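Local coordinates for protein aspartate Carbamoyltransferase Regulatory Chain (Moritella profunda, PDB 2BE7) that probably serves as the zinc-binding, nucleotide-sensing regulatory subunit that joins catalytic subunits and tunes aspartate carbamoyltransferase, an early enzyme of pyrimidine synthesis, at residues Ser111-His116 and Leu135-Cys140. Residues are numbered along the deposited sequence; the frame is centred on the assembly and turned at random.
Sequences SNCITH and LKCKYC. With ZN (zinc ion), chain J.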
loop_
_atom_site.group_PDB
_atom_site.type_symbol
_atom_site.label_atom_id
_atom_site.label_comp_id
_atom_site.label_asym_id
_atom_site.label_seq_id
_atom_site.Cartn_x
_atom_site.Cartn_y
_atom_site.Cartn_z
ATOM N N SER D 111 -5.737 24.081 11.325
ATOM C CA SER D 111 -5.844 23.588 9.937
ATOM C C SER D 111 -6.685 22.315 9.814
ATOM O O SER D 111 -7.282 22.054 8.773
ATOM C CB SER D 111 -4.477 23.351 9.302
ATOM O OG SER D 111 -3.633 22.655 10.187
ATOM N N ASN D 112 -6.755 21.546 10.893
ATOM C CA ASN D 112 -7.467 20.284 10.898
ATOM C C ASN D 112 -8.973 20.463 11.161
ATOM O O ASN D 112 -9.764 19.497 11.128
ATOM C CB ASN D 112 -6.860 19.403 11.982
ATOM C CG ASN D 112 -7.299 17.984 11.867
ATOM O OD1 ASN D 112 -7.170 17.392 10.792
ATOM N ND2 ASN D 112 -7.846 17.421 12.957
ATOM N N CYS D 113 -9.355 21.707 11.434
ATOM C CA CYS D 113 -10.701 22.031 11.882
ATOM C C CYS D 113 -11.690 21.625 10.800
ATOM O O CYS D 113 -11.504 21.964 9.646
ATOM C CB CYS D 113 -10.772 23.525 12.171
ATOM S SG CYS D 113 -12.346 24.128 12.688
ATOM N N ILE D 114 -12.729 20.889 11.167
ATOM C CA ILE D 114 -13.728 20.445 10.187
ATOM C C ILE D 114 -14.321 21.599 9.366
ATOM O O ILE D 114 -14.972 21.400 8.345
ATOM C CB ILE D 114 -14.907 19.700 10.865
ATOM C CG1 ILE D 114 -15.751 18.930 9.828
ATOM C CG2 ILE D 114 -15.806 20.695 11.630
ATOM C CD1 ILE D 114 -14.951 17.980 8.921
ATOM N N THR D 115 -14.077 22.812 9.819
ATOM C CA THR D 115 -14.745 23.972 9.291
ATOM C C THR D 115 -14.284 24.312 7.845
ATOM O O THR D 115 -15.049 24.877 7.044
ATOM C CB THR D 115 -14.568 25.124 10.310
ATOM O OG1 THR D 115 -15.842 25.702 10.586
ATOM C CG2 THR D 115 -13.536 26.175 9.867
ATOM N N HIS D 116 -13.074 23.888 7.501
ATOM C CA HIS D 116 -12.409 24.377 6.309
ATOM C C HIS D 116 -12.993 24.009 4.941
ATOM O O HIS D 116 -13.435 24.898 4.206
ATOM C CB HIS D 116 -10.911 24.137 6.411
ATOM C CG HIS D 116 -10.262 25.104 7.344
ATOM N ND1 HIS D 116 -9.519 24.715 8.442
ATOM C CD2 HIS D 116 -10.345 26.457 7.402
ATOM C CE1 HIS D 116 -9.129 25.793 9.101
ATOM N NE2 HIS D 116 -9.622 26.861 8.495
ATOM N N LEU D 135 -10.247 33.928 21.069
ATOM C CA LEU D 135 -11.346 33.470 20.213
ATOM C C LEU D 135 -11.380 31.946 20.260
ATOM O O LEU D 135 -10.527 31.278 19.683
ATOM C CB LEU D 135 -11.163 33.948 18.768
ATOM C CG LEU D 135 -11.155 35.466 18.539
ATOM C CD1 LEU D 135 -11.113 35.797 17.057
ATOM C CD2 LEU D 135 -12.354 36.138 19.179
ATOM N N LYS D 136 -12.350 31.402 20.984
ATOM C CA LYS D 136 -12.533 29.956 21.045
ATOM C C LYS D 136 -13.506 29.537 19.956
ATOM O O LYS D 136 -14.645 30.000 19.911
ATOM C CB LYS D 136 -13.042 29.503 22.414
ATOM C CG LYS D 136 -13.082 27.988 22.563
ATOM C CD LYS D 136 -13.716 27.581 23.865
ATOM C CE LYS D 136 -14.336 26.213 23.782
ATOM N NZ LYS D 136 -15.083 25.920 25.034
ATOM N N CYS D 137 -13.040 28.644 19.098
ATOM C CA CYS D 137 -13.798 28.176 17.944
ATOM C C CYS D 137 -14.968 27.266 18.329
ATOM O O CYS D 137 -14.802 26.286 19.045
ATOM C CB CYS D 137 -12.860 27.431 17.006
ATOM S SG CYS D 137 -13.671 26.567 15.705
ATOM N N LYS D 138 -16.150 27.608 17.838
ATOM C CA LYS D 138 -17.370 26.834 18.089
ATOM C C LYS D 138 -17.238 25.356 17.684
ATOM O O LYS D 138 -17.728 24.478 18.372
ATOM C CB LYS D 138 -18.519 27.490 17.328
ATOM C CG LYS D 138 -19.861 26.780 17.359
ATOM C CD LYS D 138 -20.742 27.319 16.212
ATOM C CE LYS D 138 -22.094 26.639 16.114
ATOM N NZ LYS D 138 -22.327 26.259 14.699
ATOM N N TYR D 139 -16.571 25.091 16.571
ATOM C CA TYR D 139 -16.426 23.727 16.088
ATOM C C TYR D 139 -15.272 22.968 16.778
ATOM O O TYR D 139 -15.538 22.147 17.641
ATOM C CB TYR D 139 -16.322 23.715 14.554
ATOM C CG TYR D 139 -17.605 24.158 13.906
ATOM C CD1 TYR D 139 -18.615 23.249 13.660
ATOM C CD2 TYR D 139 -17.827 25.485 13.583
ATOM C CE1 TYR D 139 -19.809 23.639 13.083
ATOM C CE2 TYR D 139 -19.016 25.888 13.014
ATOM C CZ TYR D 139 -20.007 24.956 12.765
ATOM O OH TYR D 139 -21.214 25.318 12.211
ATOM N N CYS D 140 -14.017 23.260 16.444
ATOM C CA CYS D 140 -12.879 22.528 17.034
ATOM C C CYS D 140 -12.604 22.773 18.518
ATOM O O CYS D 140 -11.784 22.068 19.116
ATOM C CB CYS D 140 -11.585 22.806 16.271
ATOM S SG CYS D 140 -10.973 24.468 16.409
HETATM ZN ZN ZN J . -11.847 25.523 14.557
#
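Cys113 meets Cys137 and Cys140 through a shared zinc ion, and Cys108 completes the four-cysteine site of the metal-binding domain. No hydrogen bond crosses between 111-116 and 135-140; a long loop and the end of strand 132-137 are joined through the metal and by side-chain packing. Cys113 SG and Cys137 SG each lie 2.4 Å from the zinc ion. In both, SG lies anti to the backbone N (chi1 178° in Cys113, 170° in Cys137). Cys140 differs: its SG sits between its own N and carbonyl carbon (chi1 68°) and reaches the zinc ion at 2.3 Å, while its CB packs 3.9 Å from Cys113 SG. Cys137 and Cys140 are the CxxC pair of the site; the chain leaves its strand at Cys137 and turns, bringing both sulfurs to one metal.

Beside the metal, Tyr139 lies against the type I turn that runs from Cys113 to His116. Ile114 CG2 comes within 4.2 Å of Tyr139 CB, and Thr115 crosses the tyrosine side chain at about a right angle, while Val120 also touches both Thr115 and Tyr139. The phenol OH finds its strongest polar partner in an acidic side chain of a neighbouring protein chain, and a salt bridge from Lys138 NZ also leads to that chain. The zinc-bound loops thus lie at the interface with that chain, consistent with the role of the zinc domain in related regulatory chains, where it contacts the catalytic subunit. Thr115 OG1 approaches the Tyr139 ring obliquely, 3.6 Å from Tyr139 CD2.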